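Pyroglutatmate porin OpdO (Pseudomonas aeruginosa, PDB 3SZV) probably acts as an outer-membrane porin, a beta-barrel channel thought to admit small carboxylate substrates. Local coordinates at residues 370-375 with 392-397; 196-201 with 208-213. One frame throughout, in Å; residues are numbered along the deposited sequence.

Contact 1. Residues 370-375 with 392-397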
loop_
_atom_site.group_PDB
_atom_site.type_symbol
_atom_site.label_atom_id
_atom_site.label_comp_id
_atom_site.label_asym_id
_atom_site.label_seq_id
_atom_site.Cartn_x
_atom_site.Cartn_y
_atom_site.Cartn_z
ATOM N N LEU A 370 -9.618 16.390 -12.680
ATOM C CA LEU A 370 -8.765 17.141 -11.764
ATOM C C LEU A 370 -9.243 16.930 -10.329
ATOM O O LEU A 370 -10.413 17.144 -10.015
ATOM C CB LEU A 370 -8.788 18.630 -12.124
ATOM C CG LEU A 370 -7.987 19.571 -11.221
ATOM C CD1 LEU A 370 -6.509 19.210 -11.261
ATOM C CD2 LEU A 370 -8.198 21.017 -11.642
ATOM N N GLY A 371 -8.341 16.506 -9.454
ATOM C CA GLY A 371 -8.725 16.237 -8.081
ATOM C C GLY A 371 -7.877 16.983 -7.078
ATOM O O GLY A 371 -6.690 17.211 -7.300
ATOM N N VAL A 372 -8.492 17.366 -5.966
ATOM C CA VAL A 372 -7.763 17.963 -4.861
ATOM C C VAL A 372 -8.115 17.211 -3.587
ATOM O O VAL A 372 -9.276 16.889 -3.352
ATOM C CB VAL A 372 -8.099 19.459 -4.699
ATOM C CG1 VAL A 372 -9.587 19.647 -4.447
ATOM C CG2 VAL A 372 -7.273 20.077 -3.579
ATOM N N LYS A 373 -7.106 16.921 -2.774
ATOM C CA LYS A 373 -7.308 16.240 -1.508
ATOM C C LYS A 373 -6.490 16.920 -0.431
ATOM O O LYS A 373 -5.290 17.154 -0.599
ATOM C CB LYS A 373 -6.913 14.765 -1.608
ATOM C CG LYS A 373 -7.105 14.013 -0.288
ATOM C CD LYS A 373 -6.798 12.529 -0.412
ATOM C CE LYS A 373 -7.901 11.823 -1.179
ATOM N NZ LYS A 373 -9.224 12.221 -0.620
ATOM N N TRP A 374 -7.153 17.236 0.677
ATOM C CA TRP A 374 -6.492 17.768 1.860
ATOM C C TRP A 374 -6.533 16.709 2.958
ATOM O O TRP A 374 -7.598 16.220 3.330
ATOM C CB TRP A 374 -7.183 19.068 2.311
ATOM C CG TRP A 374 -6.781 19.557 3.677
ATOM C CD1 TRP A 374 -5.513 19.698 4.167
ATOM C CD2 TRP A 374 -7.662 19.986 4.725
ATOM N NE1 TRP A 374 -5.551 20.178 5.455
ATOM C CE2 TRP A 374 -6.858 20.363 5.822
ATOM C CE3 TRP A 374 -9.053 20.083 4.843
ATOM C CZ2 TRP A 374 -7.399 20.830 7.022
ATOM C CZ3 TRP A 374 -9.589 20.544 6.034
ATOM C CH2 TRP A 374 -8.762 20.911 7.109
ATOM N N ARG A 375 -5.361 16.336 3.464
ATOM C CA ARG A 375 -5.255 15.339 4.522
ATOM C C ARG A 375 -4.618 15.981 5.745
ATOM O O ARG A 375 -3.466 16.415 5.702
ATOM C CB ARG A 375 -4.408 14.146 4.065
ATOM C CG ARG A 375 -4.857 13.554 2.729
ATOM C CD ARG A 375 -4.075 12.286 2.382
ATOM N NE ARG A 375 -4.306 11.246 3.378
ATOM C CZ ARG A 375 -3.418 10.321 3.736
ATOM N NH1 ARG A 375 -2.208 10.286 3.183
ATOM N NH2 ARG A 375 -3.733 9.431 4.675
ATOM N N LEU A 392 -1.562 18.553 0.966
ATOM C CA LEU A 392 -2.469 19.018 -0.062
ATOM C C LEU A 392 -1.981 18.408 -1.355
ATOM O O LEU A 392 -0.834 18.627 -1.752
ATOM C CB LEU A 392 -2.460 20.540 -0.171
ATOM C CG LEU A 392 -3.506 21.112 -1.126
ATOM C CD1 LEU A 392 -4.898 20.642 -0.717
ATOM C CD2 LEU A 392 -3.432 22.631 -1.159
ATOM N N ILE A 393 -2.833 17.618 -1.994
ATOM C CA ILE A 393 -2.449 16.930 -3.216
ATOM C C ILE A 393 -3.401 17.286 -4.346
ATOM O O ILE A 393 -4.613 17.084 -4.244
ATOM C CB ILE A 393 -2.441 15.401 -3.028
ATOM C CG1 ILE A 393 -1.715 15.017 -1.733
ATOM C CG2 ILE A 393 -1.809 14.713 -4.239
ATOM C CD1 ILE A 393 -2.638 14.801 -0.547
ATOM N N LEU A 394 -2.841 17.837 -5.416
ATOM C CA LEU A 394 -3.587 18.070 -6.649
ATOM C C LEU A 394 -3.160 17.005 -7.644
ATOM O O LEU A 394 -1.963 16.750 -7.824
ATOM C CB LEU A 394 -3.293 19.458 -7.209
ATOM C CG LEU A 394 -3.980 20.669 -6.577
ATOM C CD1 LEU A 394 -3.881 20.652 -5.062
ATOM C CD2 LEU A 394 -3.384 21.952 -7.139
ATOM N N SER A 395 -4.127 16.367 -8.293
ATOM C CA SER A 395 -3.830 15.276 -9.209
ATOM C C SER A 395 -4.657 15.381 -10.483
ATOM O O SER A 395 -5.810 15.804 -10.456
ATOM C CB SER A 395 -4.092 13.925 -8.530
ATOM O OG SER A 395 -3.804 12.846 -9.406
ATOM N N TYR A 396 -4.057 15.002 -11.596
ATOM C CA TYR A 396 -4.771 14.982 -12.862
ATOM C C TYR A 396 -4.223 13.857 -13.705
ATOM O O TYR A 396 -3.012 13.779 -13.928
ATOM C CB TYR A 396 -4.634 16.307 -13.616
ATOM C CG TYR A 396 -5.377 16.320 -14.933
ATOM C CD1 TYR A 396 -6.746 16.541 -14.976
ATOM C CD2 TYR A 396 -4.710 16.093 -16.128
ATOM C CE1 TYR A 396 -7.432 16.549 -16.173
ATOM C CE2 TYR A 396 -5.390 16.100 -17.337
ATOM C CZ TYR A 396 -6.752 16.329 -17.346
ATOM O OH TYR A 396 -7.446 16.338 -18.538
ATOM N N SER A 397 -5.110 12.990 -14.184
ATOM C CA SER A 397 -4.693 11.880 -15.025
ATOM C C SER A 397 -5.340 11.994 -16.382
ATOM O O SER A 397 -6.527 12.308 -16.491
ATOM C CB SER A 397 -5.067 10.541 -14.392
ATOM O OG SER A 397 -4.279 10.290 -13.245
#
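G371 and S395 lie opposite each other as a hydrogen-bonded antiparallel pair and exchange two bonds, G371 N to S395 O at 2.8 Å and S395 N back to G371 O. K373 and I393 repeat the exchange, with K373 N reaching I393 O at 2.9 Å and I393 N reaching K373 O. V372 with L394 and W374 with L392 are non-hydrogen-bonded pairs, and here CA-H...O contacts fill in, such as V372 CA to I393 O at 3.3 Å. This is the last hairpin of the OprD-family beta-barrel: strand 371-381 returns as strand 387-399, which also pairs with strand 24-38 and so closes the barrel.

The side chains meet on two faces. V372, W374, L392 and L394 share one, consistent with the lipid side. There V372 CG2, anti to its backbone N, touches L394 CD1 at 3.7 Å and L392 CD1 at 3.8 Å; L394 runs alongside V372, pointing the same way. L392 CD1 also meets W374 CB. On the face of K373, I393 CD1 rests against the backbone carbonyl oxygen K373 O at 3.5 Å and reaches the aliphatic CG and CD of R375. Beyond G371, Y396 presents its ring edge to L370, CD1 lying 3.7 Å from L370 N.

Contact 2. Residues 196-201 with 208-213; sequences GGDYRL and SLHQGR. With C8E ((hydroxyethyloxy)tri(ethyloxy)octane), chain B; C8E ((hydroxyethyloxy)tri(ethyloxy)octane), chain I.
D198 meets S208 and H210 across the hairpin of strands 186-200 and 205-214, two neighbouring antiparallel staves of the OprD-family beta-barrel. The polar contacts converge on one oxygen. S208 OG donates to D198 OD1 at 2.6 Å, and OD1 accepts with its anti lone pair, the one away from OD2. H210 NE2 reaches the same OD1 at 3.0 Å from above the carboxylate plane, a nearly straight bond (171° at the hydrogen), with OD1 almost in the imidazole plane. A chi1 of -53° puts D198 CG beside its own backbone N; OD2 forms a salt bridge with R162 on strand 159-170. This face probably points into the barrel, H210 resting on P132 and L133.

In the backbone, G197 N bonds L209 O at 2.9 Å and L209 N bonds G197 O.

G196 packs by CH-pi contact, its CA 3.7 Å from the H210 ring centroid. With no side chain on G196, the backbone at G196 CA and G197 N comes over one face of the ring.

On the opposite face the C8E of chain B lies between the strands along its alkyl tail and first ether units, then turns away; its C8 touches L209 CD2 and its C11 lies 3.5 Å from G197 CA.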
loop_
_atom_site.group_PDB
_atom_site.type_symbol
_atom_site.label_atom_id
_atom_site.label_comp_id
_atom_site.label_asym_id
_atom_site.label_seq_id
_atom_site.Cartn_x
_atom_site.Cartn_y
_atom_site.Cartn_z
ATOM N N GLY A 196 1.775 -16.871 -1.130
ATOM C CA GLY A 196 0.539 -16.796 -0.376
ATOM C C GLY A 196 -0.670 -17.132 -1.218
ATOM O O GLY A 196 -0.648 -17.032 -2.458
ATOM N N GLY A 197 -1.732 -17.534 -0.537
ATOM C CA GLY A 197 -2.984 -17.848 -1.187
ATOM C C GLY A 197 -4.128 -17.085 -0.571
ATOM O O GLY A 197 -4.168 -16.894 0.656
ATOM N N ASP A 198 -5.068 -16.667 -1.417
ATOM C CA ASP A 198 -6.311 -16.057 -0.970
ATOM C C ASP A 198 -7.417 -16.913 -1.571
ATOM O O ASP A 198 -7.530 -17.032 -2.799
ATOM C CB ASP A 198 -6.411 -14.615 -1.466
ATOM C CG ASP A 198 -5.191 -13.797 -1.108
ATOM O OD1 ASP A 198 -4.910 -13.637 0.099
ATOM O OD2 ASP A 198 -4.524 -13.296 -2.049
ATOM N N TYR A 199 -8.200 -17.547 -0.701
ATOM C CA TYR A 199 -9.145 -18.562 -1.125
ATOM C C TYR A 199 -10.569 -18.220 -0.721
ATOM O O TYR A 199 -10.867 -18.070 0.472
ATOM C CB TYR A 199 -8.751 -19.937 -0.560
ATOM C CG TYR A 199 -9.707 -21.016 -1.015
ATOM C CD1 TYR A 199 -10.058 -21.119 -2.350
ATOM C CD2 TYR A 199 -10.284 -21.905 -0.119
ATOM C CE1 TYR A 199 -10.945 -22.079 -2.792
ATOM C CE2 TYR A 199 -11.182 -22.880 -0.557
ATOM C CZ TYR A 199 -11.504 -22.957 -1.898
ATOM O OH TYR A 199 -12.392 -23.910 -2.363
ATOM N N ARG A 200 -11.449 -18.099 -1.711
ATOM C CA ARG A 200 -12.859 -17.872 -1.436
ATOM C C ARG A 200 -13.530 -19.189 -1.036
ATOM O O ARG A 200 -13.894 -19.999 -1.890
ATOM C CB ARG A 200 -13.536 -17.220 -2.646
ATOM C CG ARG A 200 -12.825 -15.934 -3.069
ATOM C CD ARG A 200 -13.549 -15.237 -4.199
ATOM N NE ARG A 200 -14.842 -14.729 -3.756
ATOM C CZ ARG A 200 -15.723 -14.142 -4.557
ATOM N NH1 ARG A 200 -15.450 -14.003 -5.850
ATOM N NH2 ARG A 200 -16.873 -13.705 -4.067
ATOM N N LEU A 201 -13.643 -19.405 0.272
ATOM C CA LEU A 201 -14.281 -20.614 0.811
ATOM C C LEU A 201 -15.749 -20.653 0.429
ATOM O O LEU A 201 -16.313 -21.720 0.194
ATOM C CB LEU A 201 -14.155 -20.638 2.333
ATOM C CG LEU A 201 -12.761 -20.463 2.935
ATOM C CD1 LEU A 201 -12.826 -20.579 4.448
ATOM C CD2 LEU A 201 -11.818 -21.499 2.369
ATOM N N SER A 208 -6.999 -16.292 3.911
ATOM C CA SER A 208 -5.699 -15.995 3.325
ATOM C C SER A 208 -4.575 -16.502 4.207
ATOM O O SER A 208 -4.658 -16.441 5.435
ATOM C CB SER A 208 -5.540 -14.489 3.112
ATOM O OG SER A 208 -6.482 -14.020 2.149
ATOM N N LEU A 209 -3.532 -17.028 3.575
ATOM C CA LEU A 209 -2.335 -17.466 4.285
ATOM C C LEU A 209 -1.123 -17.090 3.440
ATOM O O LEU A 209 -1.000 -17.535 2.286
ATOM C CB LEU A 209 -2.394 -18.980 4.533
ATOM C CG LEU A 209 -1.232 -19.568 5.327
ATOM C CD1 LEU A 209 -1.269 -19.066 6.770
ATOM C CD2 LEU A 209 -1.293 -21.077 5.280
ATOM N N HIS A 210 -0.240 -16.263 4.001
ATOM C CA HIS A 210 0.961 -15.785 3.305
ATOM C C HIS A 210 2.174 -16.024 4.182
ATOM O O HIS A 210 2.125 -15.793 5.395
ATOM C CB HIS A 210 0.848 -14.291 2.994
ATOM C CG HIS A 210 -0.176 -13.981 1.944
ATOM N ND1 HIS A 210 0.151 -13.439 0.718
ATOM C CD2 HIS A 210 -1.515 -14.181 1.924
ATOM C CE1 HIS A 210 -0.947 -13.299 -0.005
ATOM N NE2 HIS A 210 -1.970 -13.728 0.705
ATOM N N GLN A 211 3.265 -16.469 3.581
ATOM C CA GLN A 211 4.477 -16.757 4.330
ATOM C C GLN A 211 5.655 -16.114 3.621
ATOM O O GLN A 211 5.790 -16.227 2.400
ATOM C CB GLN A 211 4.656 -18.267 4.399
ATOM C CG GLN A 211 5.872 -18.745 5.156
ATOM C CD GLN A 211 5.857 -20.252 5.342
ATOM O OE1 GLN A 211 4.823 -20.836 5.678
ATOM N NE2 GLN A 211 6.993 -20.891 5.104
ATOM N N GLY A 212 6.516 -15.445 4.374
ATOM C CA GLY A 212 7.566 -14.653 3.761
ATOM C C GLY A 212 8.807 -14.537 4.619
ATOM O O GLY A 212 8.814 -14.906 5.792
ATOM N N ARG A 213 9.861 -14.012 4.012
ATOM C CA ARG A 213 11.145 -13.877 4.670
ATOM C C ARG A 213 11.863 -12.670 4.108
ATOM O O ARG A 213 12.033 -12.548 2.887
ATOM C CB ARG A 213 11.990 -15.132 4.427
ATOM C CG ARG A 213 13.418 -15.039 4.946
ATOM C CD ARG A 213 14.257 -16.246 4.541
ATOM N NE ARG A 213 14.558 -16.238 3.111
ATOM C CZ ARG A 213 15.317 -17.137 2.496
ATOM N NH1 ARG A 213 15.872 -18.130 3.187
ATOM N NH2 ARG A 213 15.525 -17.042 1.187
HETATM C C3 C8E B . 6.027 -20.232 1.612
HETATM C C4 C8E B . 4.884 -21.117 1.127
HETATM C C5 C8E B . 3.555 -20.689 1.737
HETATM C C6 C8E B . 2.390 -21.363 1.023
HETATM C C7 C8E B . 1.233 -20.394 0.848
HETATM C C8 C8E B . -0.014 -20.861 1.586
HETATM O O9 C8E B . -1.017 -21.162 0.644
HETATM C C10 C8E B . -2.200 -21.622 1.257
HETATM C C11 C8E B . -3.292 -20.608 0.925
HETATM O O12 C8E B . -4.577 -21.185 0.996
HETATM C C13 C8E B . -5.553 -20.223 1.332
HETATM C C14 C8E B . -6.393 -20.704 2.506
HETATM O O15 C8E B . -5.801 -20.212 3.682
HETATM C C16 C8E B . -5.942 -21.068 4.790
HETATM C C17 C8E B . -5.841 -20.191 6.032
HETATM O O18 C8E B . -7.118 -19.861 6.527
HETATM C C19 C8E B . -7.019 -19.342 7.834
HETATM C C20 C8E B . -8.150 -18.362 8.117
HETATM O O21 C8E B . -8.325 -18.287 9.515
HETATM C C4 C8E I . 7.224 -17.218 9.618
HETATM C C5 C8E I . 7.824 -18.096 8.524
HETATM C C6 C8E I . 7.990 -17.283 7.245
HETATM C C7 C8E I . 9.253 -17.656 6.489
HETATM C C8 C8E I . 9.144 -18.986 5.754
HETATM O O9 C8E I . 9.863 -18.905 4.538
HETATM C C10 C8E I . 9.306 -17.986 3.622
HETATM C C11 C8E I . 9.061 -18.782 2.348
HETATM O O12 C8E I . 8.415 -18.056 1.331
HETATM C C13 C8E I . 8.662 -18.678 0.089
HETATM C C14 C8E I . 8.716 -17.667 -1.050
HETATM O O15 C8E I . 8.668 -18.368 -2.273
HETATM C C16 C8E I . 9.358 -17.725 -3.321
HETATM C C17 C8E I . 8.337 -17.124 -4.290
HETATM O O18 C8E I . 8.961 -16.616 -5.449
HETATM C C19 C8E I . 8.341 -17.047 -6.643
HETATM C C20 C8E I . 7.993 -15.838 -7.508
HETATM O O21 C8E I . 8.790 -15.840 -8.673
#

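How the contacts relate
Both contacts join the two strands of a beta hairpin in the same barrel wall, on opposite sides of the chain's centre, with centres 34 Å apart and no touch between them. Contact 2 comes first in the chain. Contact 1 is a surface contact that buries more area between its segments, 462 against 257 Å², largely through backbone pairing and apolar side chains, several of them probably on the lipid side. Contact 2 is partly buried and relies on a carboxylate, a buried histidine and glycine backbone, its polar group probably on the inner side. A detergent chain covers its other face. In contact 1, the side chain of Y396 lies about 11 Å from a bound C8E.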